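Local coordinates for protein adenylyl-sulfate kinase 1, chloroplastic (Arabidopsis thaliana, PDB 3UIE) that phosphorylates adenosine 5'-phosphosulfate at the expense of ATP, making activated sulfate (3'-phosphoadenylyl sulfate) in the chloroplast as a disulfide-linked homodimer, at residues 27-32 with 104-109; 57-62 with 88-93; 126-131 with 161-166. All blocks are in the same frame, centred on the assembly; numbering follows the deposited sequence.

Contact 1 (27-32 with 104-109); sequences VIWVTG and LISPYR. With ADX (adenosine-5'-phosphosulfate), chain D.
Ser106, the phosphoserine position by similarity, has its OG drawn in from two sides. The indole NE1 of Trp29 donates to Ser106 OG at 3.0 Å, with the hydroxyl close to the ring plane, and OG itself donates to Leu104 O of its own loop at 2.9 Å, from above that carbonyl's plane. The Trp29 bond turns OG to strand 27-31, whereas the backbone N of Ser106 serves the substrate, reaching O3B of the adenosine-5'-phosphosulfate sulfate at 2.8 Å. One residue earlier, Ile105 N gives a nearly straight bond of 2.9 Å to the phosphate oxygen O2A. Two further bonds tie this backbone to the strand. Thr31 OG1, anti to its own backbone N (chi1 179°), donates to Ile105 O at 2.8 Å from above the carbonyl plane, 36° out of it. Upstream, Leu104 N donates to Val30 O at 3.3 Å, nearly in line with the C=O axis. Gly32, part of the ATP site and first glycine of the P-loop, sits beside Ile105, and its carbonyl O receives a CA-H...O contact from Ile105 CA. The loop thus leaves strand 99-103 beside its neighbour, strand 26-31, and runs into helix 109-117, against which Trp29 packs.

Contact 2 (57-62 with 88-93); sequences YILDGD and EVAKLF. With ADX (adenosine-5'-phosphosulfate), chain D.
Tyr57 lays its ring nearly parallel (5°) to that of Phe93, slid so far that the two barely overlap, centroids 5.2 Å apart. With CG anti to the backbone N (chi1 -167°), Tyr57 CD2 meets Phe93 CZ at 3.8 Å. This is helix-on-sheet packing in the P-loop kinase fold: residues 57-60 of strand 56-60, outermost in the parallel sheet within this chain, run antiparallel (177°) to helix 88-93 at an axis distance of 10.1 Å. No hydrogen bond crosses between them. Tyr57 and Leu59 both direct their side chains at the helix; Ile58 between them packs on helix 38-51. Val89, Ala90 and Phe93 receive them over about one helical turn. The dimer partner closes in as well, its own Phe93 stacking on Phe93 and its Asp95 taking the hydrogen bond of Tyr57 OH. At the far end of the strand the chain enters helix 61-64 at the substrate, where Asp60 OD2 weakly caps Asp62 N. Leu59 divides its two branches: CD2 turns to Phe93 CE2 at 4.3 Å, while CD1 sits against the helix backbone at Ala90 N (3.8 Å), with Val89 CG1 at 3.8 Å and Ala90 CB at 4.2 Å around it.

Contact 3 (126-131 with 161-166); sequences EVFMDV and DPYEPP
This is a surface contact in which a proline-rich loop, 161-166, lies over the end of strand 126-129, next to the strand 26-31 that leads into the P-loop. Phe128 is its centre. Its CB is directed at the loop, and CG anti to the backbone N (chi1 180°) carries the ring out between the loop and Asp130, clasped on both faces: Pro166 CD sits over one, 3.8 Å from the ring centroid and 17° off the normal, a CH-pi contact, and Asp130 CA lies over the opposite face, offset toward the rim. Pro165 runs alongside in the same direction, its CB 3.8 Å from Phe128 CZ. Tyr163 comes the other way and slides past, so that its CE2 reaches Phe128 CE1 at 3.6 Å and its OH lies 3.4 Å from the same carbon. That hydroxyl continues inward to a hydrogen bond with Thr31. At the other end Glu126, with an extended chain, passes obliquely across Pro166, its OE2 3.6 Å from Pro166 CG. The carboxylate is claimed by two salt bridges, OE2 to Arg112 and OE1 to Arg116. No hydrogen bond links the two segments directly; proline rings and aromatic carbons supply the grip, while Arg112 bridges strand and loop by holding both Glu126 and Glu164 O, and Tyr163 ties the loop to strand 26-31 through Thr31.

How the contacts relate
All three contacts hang on one parallel sheet. Contacts 1 and 2 are buried, contact 3 lies at the surface, and contacts 2 and 3 sit on opposite sides of the chain's centre without touching. Contact 1 lies between them and meets both: Leu104 CD1 packs at Gly61 N, and Tyr108 OH and Asp161 OD2 make a probable hydrogen bond. Strands 26-31 and 124-129 are sheet neighbours, joining contacts 1 and 3 again through a backbone hydrogen bond between Trp29 O and Val127 N. Chemistry follows place: contact 1, at the substrate's phosphosulfate, is built from directed hydrogen bonds, contact 2 from apolar side chains between strand and helix, some of which also meet the second subunit, and contact 3 from proline-aromatic packing.

Contact 1 (27-32 with 104-109)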
loop_
_atom_site.group_PDB
_atom_site.type_symbol
_atom_site.label_atom_id
_atom_site.label_comp_id
_atom_site.label_asym_id
_atom_site.label_seq_id
_atom_site.Cartn_x
_atom_site.Cartn_y
_atom_site.Cartn_z
ATOM N N VAL A 27 -5.734 11.074 0.994
ATOM C CA VAL A 27 -5.995 10.170 2.105
ATOM C C VAL A 27 -7.179 10.708 2.896
ATOM O O VAL A 27 -7.140 11.850 3.343
ATOM C CB VAL A 27 -4.788 10.109 3.049
ATOM C CG1 VAL A 27 -5.107 9.214 4.240
ATOM C CG2 VAL A 27 -3.537 9.615 2.288
ATOM N N ILE A 28 -8.223 9.894 3.051
ATOM C CA ILE A 28 -9.364 10.242 3.897
ATOM C C ILE A 28 -9.174 9.441 5.170
ATOM O O ILE A 28 -9.371 8.234 5.185
ATOM C CB ILE A 28 -10.712 9.866 3.249
ATOM C CG1 ILE A 28 -10.804 10.364 1.803
ATOM C CG2 ILE A 28 -11.888 10.392 4.074
ATOM C CD1 ILE A 28 -10.426 11.792 1.588
ATOM N N TRP A 29 -8.757 10.115 6.233
ATOM C CA TRP A 29 -8.393 9.434 7.467
ATOM C C TRP A 29 -9.570 9.447 8.438
ATOM O O TRP A 29 -9.870 10.488 9.043
ATOM C CB TRP A 29 -7.134 10.080 8.100
ATOM C CG TRP A 29 -6.628 9.256 9.230
ATOM C CD1 TRP A 29 -7.140 9.203 10.503
ATOM C CD2 TRP A 29 -5.579 8.285 9.178
ATOM N NE1 TRP A 29 -6.449 8.278 11.253
ATOM C CE2 TRP A 29 -5.494 7.702 10.466
ATOM C CE3 TRP A 29 -4.688 7.871 8.180
ATOM C CZ2 TRP A 29 -4.551 6.722 10.771
ATOM C CZ3 TRP A 29 -3.759 6.892 8.491
ATOM C CH2 TRP A 29 -3.699 6.330 9.776
ATOM N N VAL A 30 -10.241 8.303 8.575
ATOM C CA VAL A 30 -11.429 8.198 9.435
ATOM C C VAL A 30 -11.074 7.615 10.804
ATOM O O VAL A 30 -10.666 6.445 10.909
ATOM C CB VAL A 30 -12.521 7.314 8.778
ATOM C CG1 VAL A 30 -13.814 7.367 9.596
ATOM C CG2 VAL A 30 -12.781 7.763 7.357
ATOM N N THR A 31 -11.224 8.436 11.839
ATOM C CA THR A 31 -10.863 8.059 13.202
ATOM C C THR A 31 -12.067 8.137 14.161
ATOM O O THR A 31 -13.010 8.890 13.943
ATOM C CB THR A 31 -9.701 8.949 13.715
ATOM O OG1 THR A 31 -9.368 8.593 15.060
ATOM C CG2 THR A 31 -10.096 10.433 13.673
ATOM N N GLY A 32 -12.053 7.325 15.210
ATOM C CA GLY A 32 -13.130 7.371 16.182
ATOM C C GLY A 32 -13.119 6.118 17.024
ATOM O O GLY A 32 -12.445 5.143 16.683
ATOM N N LEU A 104 -9.433 3.425 10.969
ATOM C CA LEU A 104 -8.740 2.827 12.104
ATOM C C LEU A 104 -9.136 3.640 13.316
ATOM O O LEU A 104 -9.336 4.849 13.199
ATOM C CB LEU A 104 -7.233 3.009 11.935
ATOM C CG LEU A 104 -6.233 2.034 11.339
ATOM C CD1 LEU A 104 -6.433 1.871 9.841
ATOM C CD2 LEU A 104 -4.841 2.573 11.633
ATOM N N ILE A 105 -9.234 3.003 14.483
ATOM C CA ILE A 105 -9.504 3.759 15.710
ATOM C C ILE A 105 -8.505 4.903 15.847
ATOM O O ILE A 105 -8.881 6.036 16.141
ATOM C CB ILE A 105 -9.474 2.862 16.971
ATOM C CG1 ILE A 105 -10.592 1.821 16.901
ATOM C CG2 ILE A 105 -9.618 3.714 18.245
ATOM C CD1 ILE A 105 -10.592 0.828 18.065
ATOM N N SER A 106 -7.232 4.590 15.606
ATOM C CA SER A 106 -6.130 5.568 15.646
ATOM C C SER A 106 -6.287 6.596 16.763
ATOM O O SER A 106 -6.469 7.781 16.505
ATOM C CB SER A 106 -5.942 6.251 14.282
ATOM O OG SER A 106 -7.173 6.687 13.728
ATOM N N PRO A 107 -6.218 6.133 18.021
ATOM C CA PRO A 107 -6.633 6.944 19.174
ATOM C C PRO A 107 -5.698 8.101 19.522
ATOM O O PRO A 107 -6.141 9.040 20.154
ATOM C CB PRO A 107 -6.667 5.920 20.319
ATOM C CG PRO A 107 -5.655 4.892 19.914
ATOM C CD PRO A 107 -5.774 4.786 18.416
ATOM N N TYR A 108 -4.433 8.033 19.119
ATOM C CA TYR A 108 -3.434 8.997 19.568
ATOM C C TYR A 108 -3.243 10.142 18.575
ATOM O O TYR A 108 -2.954 9.943 17.394
ATOM C CB TYR A 108 -2.105 8.287 19.838
ATOM C CG TYR A 108 -2.245 7.052 20.707
ATOM C CD1 TYR A 108 -3.130 7.022 21.783
ATOM C CD2 TYR A 108 -1.503 5.914 20.443
ATOM C CE1 TYR A 108 -3.253 5.880 22.578
ATOM C CE2 TYR A 108 -1.621 4.777 21.220
ATOM C CZ TYR A 108 -2.495 4.762 22.283
ATOM O OH TYR A 108 -2.593 3.615 23.043
ATOM N N ARG A 109 -3.399 11.351 19.089
ATOM C CA ARG A 109 -3.350 12.573 18.306
ATOM C C ARG A 109 -1.985 12.725 17.633
ATOM O O ARG A 109 -1.889 13.028 16.443
ATOM C CB ARG A 109 -3.629 13.743 19.272
ATOM C CG ARG A 109 -3.932 15.083 18.662
ATOM C CD ARG A 109 -4.354 16.082 19.769
ATOM N NE ARG A 109 -5.700 15.806 20.252
ATOM C CZ ARG A 109 -6.055 15.705 21.533
ATOM N NH1 ARG A 109 -5.171 15.857 22.502
ATOM N NH2 ARG A 109 -7.314 15.456 21.844
HETATM S SB ADX D . -5.821 1.049 16.463
HETATM O O1B ADX D . -4.557 0.370 16.400
HETATM O O2B ADX D . -5.948 1.689 17.792
HETATM O O3B ADX D . -5.924 2.103 15.434
HETATM P PA ADX D . -7.471 -0.631 14.987
HETATM O O1A ADX D . -6.308 -1.009 14.109
HETATM O O2A ADX D . -8.511 0.189 14.238
HETATM O O3A ADX D . -6.966 0.076 16.325
HETATM O "O5'" ADX D . -8.124 -1.977 15.484
HETATM C "C5'" ADX D . -9.377 -1.949 16.100
HETATM C "C4'" ADX D . -10.130 -3.174 16.042
HETATM O "O4'" ADX D . -9.449 -4.180 16.784
HETATM C "C3'" ADX D . -11.451 -2.958 16.687
HETATM O "O3'" ADX D . -12.450 -3.279 15.772
HETATM C "C2'" ADX D . -11.546 -3.899 17.726
HETATM O "O2'" ADX D . -12.518 -4.803 17.319
HETATM C "C1'" ADX D . -10.274 -4.648 17.806
HETATM N N9 ADX D . -9.682 -4.581 19.115
HETATM C C8 ADX D . -9.159 -5.622 19.803
HETATM N N7 ADX D . -8.626 -5.163 20.949
HETATM C C5 ADX D . -8.812 -3.826 20.989
HETATM C C6 ADX D . -8.487 -2.819 21.918
HETATM N N6 ADX D . -7.790 -3.154 23.119
HETATM N N1 ADX D . -8.833 -1.531 21.667
HETATM C C2 ADX D . -9.479 -1.211 20.533
HETATM N N3 ADX D . -9.804 -2.155 19.620
HETATM C C4 ADX D . -9.485 -3.453 19.818
#

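Contact 2 (57-62 with 88-93)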
loop_
_atom_site.group_PDB
_atom_site.type_symbol
_atom_site.label_atom_id
_atom_site.label_comp_id
_atom_site.label_asym_id
_atom_site.label_seq_id
_atom_site.Cartn_x
_atom_site.Cartn_y
_atom_site.Cartn_z
ATOM N N TYR A 57 -9.882 3.072 -2.322
ATOM C CA TYR A 57 -9.484 1.814 -1.700
ATOM C C TYR A 57 -9.472 2.009 -0.187
ATOM O O TYR A 57 -8.890 2.966 0.299
ATOM C CB TYR A 57 -8.113 1.356 -2.189
ATOM C CG TYR A 57 -7.885 -0.076 -1.774
ATOM C CD1 TYR A 57 -8.550 -1.117 -2.420
ATOM C CD2 TYR A 57 -7.058 -0.381 -0.704
ATOM C CE1 TYR A 57 -8.369 -2.439 -2.014
ATOM C CE2 TYR A 57 -6.878 -1.683 -0.289
ATOM C CZ TYR A 57 -7.527 -2.707 -0.950
ATOM O OH TYR A 57 -7.339 -3.999 -0.527
ATOM N N ILE A 58 -10.088 1.084 0.548
ATOM C CA ILE A 58 -10.209 1.204 1.998
ATOM C C ILE A 58 -9.127 0.418 2.722
ATOM O O ILE A 58 -8.975 -0.779 2.500
ATOM C CB ILE A 58 -11.587 0.686 2.481
ATOM C CG1 ILE A 58 -12.716 1.513 1.863
ATOM C CG2 ILE A 58 -11.695 0.733 4.017
ATOM C CD1 ILE A 58 -14.113 0.948 2.145
ATOM N N LEU A 59 -8.366 1.103 3.569
ATOM C CA LEU A 59 -7.461 0.449 4.499
ATOM C C LEU A 59 -8.127 0.406 5.866
ATOM O O LEU A 59 -8.090 1.381 6.612
ATOM C CB LEU A 59 -6.142 1.224 4.606
ATOM C CG LEU A 59 -5.346 1.399 3.316
ATOM C CD1 LEU A 59 -4.084 2.235 3.563
ATOM C CD2 LEU A 59 -5.003 0.026 2.728
ATOM N N ASP A 60 -8.719 -0.731 6.202
ATOM C CA ASP A 60 -9.426 -0.856 7.467
ATOM C C ASP A 60 -8.545 -1.507 8.521
ATOM O O ASP A 60 -7.886 -2.529 8.269
ATOM C CB ASP A 60 -10.703 -1.659 7.273
ATOM C CG ASP A 60 -11.562 -1.683 8.523
ATOM O OD1 ASP A 60 -12.306 -0.708 8.736
ATOM O OD2 ASP A 60 -11.475 -2.661 9.285
ATOM N N GLY A 61 -8.521 -0.908 9.705
ATOM C CA GLY A 61 -7.665 -1.386 10.773
ATOM C C GLY A 61 -7.781 -2.875 10.996
ATOM O O GLY A 61 -6.779 -3.574 11.094
ATOM N N ASP A 62 -9.004 -3.384 11.072
ATOM C CA ASP A 62 -9.175 -4.817 11.278
ATOM C C ASP A 62 -8.524 -5.619 10.137
ATOM O O ASP A 62 -7.707 -6.517 10.380
ATOM C CB ASP A 62 -10.656 -5.176 11.431
ATOM C CG ASP A 62 -10.865 -6.604 11.913
ATOM O OD1 ASP A 62 -10.087 -7.064 12.779
ATOM O OD2 ASP A 62 -11.805 -7.266 11.424
ATOM N N GLU A 88 1.824 5.432 6.061
ATOM C CA GLU A 88 2.778 5.279 4.964
ATOM C C GLU A 88 2.146 4.583 3.758
ATOM O O GLU A 88 2.386 4.958 2.609
ATOM C CB GLU A 88 4.036 4.539 5.433
ATOM C CG GLU A 88 4.914 5.365 6.419
ATOM C CD GLU A 88 5.824 6.399 5.739
ATOM O OE1 GLU A 88 5.652 6.724 4.536
ATOM O OE2 GLU A 88 6.739 6.903 6.424
ATOM N N VAL A 89 1.334 3.571 4.015
ATOM C CA VAL A 89 0.675 2.884 2.905
ATOM C C VAL A 89 -0.364 3.784 2.239
ATOM O O VAL A 89 -0.474 3.826 1.012
ATOM C CB VAL A 89 0.048 1.572 3.361
ATOM C CG1 VAL A 89 -0.780 0.958 2.222
ATOM C CG2 VAL A 89 1.162 0.605 3.798
ATOM N N ALA A 90 -1.114 4.526 3.052
ATOM C CA ALA A 90 -2.080 5.487 2.527
ATOM C C ALA A 90 -1.393 6.511 1.622
ATOM O O ALA A 90 -1.929 6.919 0.598
ATOM C CB ALA A 90 -2.798 6.188 3.671
ATOM N N LYS A 91 -0.199 6.934 2.014
ATOM C CA LYS A 91 0.561 7.875 1.218
ATOM C C LYS A 91 0.914 7.275 -0.142
ATOM O O LYS A 91 0.862 7.960 -1.159
ATOM C CB LYS A 91 1.829 8.284 1.965
ATOM C CG LYS A 91 2.782 9.104 1.128
ATOM C CD LYS A 91 3.919 9.604 1.974
ATOM C CE LYS A 91 4.877 10.451 1.168
ATOM N NZ LYS A 91 5.960 10.991 2.035
ATOM N N LEU A 92 1.282 5.994 -0.160
ATOM C CA LEU A 92 1.582 5.319 -1.425
ATOM C C LEU A 92 0.333 5.253 -2.317
ATOM O O LEU A 92 0.409 5.498 -3.529
ATOM C CB LEU A 92 2.131 3.909 -1.176
ATOM C CG LEU A 92 3.419 3.824 -0.357
ATOM C CD1 LEU A 92 3.743 2.371 -0.015
ATOM C CD2 LEU A 92 4.586 4.481 -1.098
ATOM N N PHE A 93 -0.814 4.934 -1.727
ATOM C CA PHE A 93 -2.048 4.914 -2.508
ATOM C C PHE A 93 -2.414 6.281 -3.076
ATOM O O PHE A 93 -2.861 6.394 -4.224
ATOM C CB PHE A 93 -3.219 4.354 -1.697
ATOM C CG PHE A 93 -3.321 2.852 -1.758
ATOM C CD1 PHE A 93 -4.044 2.234 -2.763
ATOM C CD2 PHE A 93 -2.678 2.062 -0.825
ATOM C CE1 PHE A 93 -4.139 0.851 -2.828
ATOM C CE2 PHE A 93 -2.775 0.671 -0.880
ATOM C CZ PHE A 93 -3.510 0.071 -1.885
HETATM S SB ADX D . -5.821 1.049 16.463
HETATM O O1B ADX D . -4.557 0.370 16.400
HETATM O O2B ADX D . -5.948 1.689 17.792
HETATM O O3B ADX D . -5.924 2.103 15.434
HETATM P PA ADX D . -7.471 -0.631 14.987
HETATM O O1A ADX D . -6.308 -1.009 14.109
HETATM O O2A ADX D . -8.511 0.189 14.238
HETATM O O3A ADX D . -6.966 0.076 16.325
HETATM O "O5'" ADX D . -8.124 -1.977 15.484
HETATM C "C5'" ADX D . -9.377 -1.949 16.100
HETATM C "C4'" ADX D . -10.130 -3.174 16.042
HETATM O "O4'" ADX D . -9.449 -4.180 16.784
HETATM C "C3'" ADX D . -11.451 -2.958 16.687
HETATM O "O3'" ADX D . -12.450 -3.279 15.772
HETATM C "C2'" ADX D . -11.546 -3.899 17.726
HETATM O "O2'" ADX D . -12.518 -4.803 17.319
HETATM C "C1'" ADX D . -10.274 -4.648 17.806
HETATM N N9 ADX D . -9.682 -4.581 19.115
HETATM C C8 ADX D . -9.159 -5.622 19.803
HETATM N N7 ADX D . -8.626 -5.163 20.949
HETATM C C5 ADX D . -8.812 -3.826 20.989
HETATM C C6 ADX D . -8.487 -2.819 21.918
HETATM N N6 ADX D . -7.790 -3.154 23.119
HETATM N N1 ADX D . -8.833 -1.531 21.667
HETATM C C2 ADX D . -9.479 -1.211 20.533
HETATM N N3 ADX D . -9.804 -2.155 19.620
HETATM C C4 ADX D . -9.485 -3.453 19.818
#

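Contact 3 (126-131 with 161-166)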
loop_
_atom_site.group_PDB
_atom_site.type_symbol
_atom_site.label_atom_id
_atom_site.label_comp_id
_atom_site.label_asym_id
_atom_site.label_seq_id
_atom_site.Cartn_x
_atom_site.Cartn_y
_atom_site.Cartn_z
ATOM N N GLU A 126 -8.844 14.631 7.527
ATOM C CA GLU A 126 -9.130 13.931 8.774
ATOM C C GLU A 126 -10.622 13.989 9.065
ATOM O O GLU A 126 -11.202 15.066 9.170
ATOM C CB GLU A 126 -8.324 14.560 9.910
ATOM C CG GLU A 126 -8.307 13.768 11.202
ATOM C CD GLU A 126 -7.314 14.335 12.199
ATOM O OE1 GLU A 126 -6.872 15.485 11.998
ATOM O OE2 GLU A 126 -6.966 13.627 13.173
ATOM N N VAL A 127 -11.231 12.821 9.210
ATOM C CA VAL A 127 -12.668 12.697 9.390
ATOM C C VAL A 127 -12.946 12.086 10.761
ATOM O O VAL A 127 -12.530 10.965 11.028
ATOM C CB VAL A 127 -13.280 11.806 8.278
ATOM C CG1 VAL A 127 -14.766 11.599 8.505
ATOM C CG2 VAL A 127 -13.016 12.427 6.908
ATOM N N PHE A 128 -13.607 12.845 11.642
ATOM C CA PHE A 128 -13.852 12.394 13.010
ATOM C C PHE A 128 -15.271 11.858 13.119
ATOM O O PHE A 128 -16.237 12.582 12.861
ATOM C CB PHE A 128 -13.664 13.573 13.991
ATOM C CG PHE A 128 -13.893 13.226 15.447
ATOM C CD1 PHE A 128 -13.602 11.965 15.949
ATOM C CD2 PHE A 128 -14.405 14.182 16.318
ATOM C CE1 PHE A 128 -13.811 11.670 17.290
ATOM C CE2 PHE A 128 -14.626 13.887 17.657
ATOM C CZ PHE A 128 -14.329 12.624 18.145
ATOM N N MET A 129 -15.400 10.588 13.506
ATOM C CA MET A 129 -16.701 10.038 13.849
ATOM C C MET A 129 -17.034 10.455 15.284
ATOM O O MET A 129 -16.691 9.764 16.251
ATOM C CB MET A 129 -16.709 8.518 13.711
ATOM C CG MET A 129 -16.288 8.006 12.311
ATOM S SD MET A 129 -17.164 8.825 10.949
ATOM C CE MET A 129 -18.813 8.155 11.164
ATOM N N ASP A 130 -17.698 11.595 15.410
ATOM C CA ASP A 130 -17.950 12.225 16.699
ATOM C C ASP A 130 -19.161 11.587 17.384
ATOM O O ASP A 130 -20.209 12.207 17.506
ATOM C CB ASP A 130 -18.190 13.721 16.471
ATOM C CG ASP A 130 -18.278 14.515 17.766
ATOM O OD1 ASP A 130 -17.946 13.972 18.845
ATOM O OD2 ASP A 130 -18.678 15.694 17.686
ATOM N N VAL A 131 -18.994 10.346 17.827
ATOM C CA VAL A 131 -20.051 9.590 18.469
ATOM C C VAL A 131 -19.596 9.266 19.882
ATOM O O VAL A 131 -18.554 8.651 20.074
ATOM C CB VAL A 131 -20.320 8.275 17.707
ATOM C CG1 VAL A 131 -21.468 7.499 18.350
ATOM C CG2 VAL A 131 -20.616 8.575 16.236
ATOM N N ASP A 161 -7.890 2.821 27.992
ATOM C CA ASP A 161 -6.856 3.455 27.179
ATOM C C ASP A 161 -7.467 4.702 26.552
ATOM O O ASP A 161 -8.653 4.716 26.226
ATOM C CB ASP A 161 -6.341 2.499 26.103
ATOM C CG ASP A 161 -4.953 2.876 25.600
ATOM O OD1 ASP A 161 -4.018 2.973 26.424
ATOM O OD2 ASP A 161 -4.797 3.087 24.380
ATOM N N PRO A 162 -6.673 5.771 26.414
ATOM C CA PRO A 162 -7.307 7.026 25.997
ATOM C C PRO A 162 -7.641 7.091 24.508
ATOM O O PRO A 162 -6.938 6.509 23.683
ATOM C CB PRO A 162 -6.256 8.085 26.358
ATOM C CG PRO A 162 -4.960 7.352 26.364
ATOM C CD PRO A 162 -5.270 5.954 26.821
ATOM N N TYR A 163 -8.739 7.763 24.179
ATOM C CA TYR A 163 -8.972 8.188 22.809
ATOM C C TYR A 163 -8.825 9.698 22.795
ATOM O O TYR A 163 -9.470 10.388 23.588
ATOM C CB TYR A 163 -10.362 7.800 22.269
ATOM C CG TYR A 163 -10.540 8.330 20.855
ATOM C CD1 TYR A 163 -10.018 7.640 19.762
ATOM C CD2 TYR A 163 -11.167 9.545 20.623
ATOM C CE1 TYR A 163 -10.141 8.140 18.469
ATOM C CE2 TYR A 163 -11.298 10.047 19.344
ATOM C CZ TYR A 163 -10.774 9.349 18.271
ATOM O OH TYR A 163 -10.893 9.862 16.999
ATOM N N GLU A 164 -7.967 10.203 21.910
ATOM C CA GLU A 164 -7.716 11.634 21.792
ATOM C C GLU A 164 -8.363 12.210 20.536
ATOM O O GLU A 164 -7.863 12.011 19.433
ATOM C CB GLU A 164 -6.205 11.893 21.797
ATOM C CG GLU A 164 -5.522 11.345 23.053
ATOM C CD GLU A 164 -4.011 11.504 23.040
ATOM O OE1 GLU A 164 -3.423 11.574 21.943
ATOM O OE2 GLU A 164 -3.408 11.556 24.132
ATOM N N PRO A 165 -9.496 12.918 20.694
ATOM C CA PRO A 165 -10.156 13.434 19.491
ATOM C C PRO A 165 -9.312 14.463 18.735
ATOM O O PRO A 165 -8.473 15.143 19.322
ATOM C CB PRO A 165 -11.428 14.085 20.047
ATOM C CG PRO A 165 -11.082 14.429 21.442
ATOM C CD PRO A 165 -10.210 13.306 21.919
ATOM N N PRO A 166 -9.534 14.569 17.422
ATOM C CA PRO A 166 -8.831 15.568 16.619
ATOM C C PRO A 166 -9.217 16.966 17.086
ATOM O O PRO A 166 -10.362 17.190 17.450
ATOM C CB PRO A 166 -9.367 15.327 15.205
ATOM C CG PRO A 166 -9.868 13.922 15.220
ATOM C CD PRO A 166 -10.412 13.714 16.605
#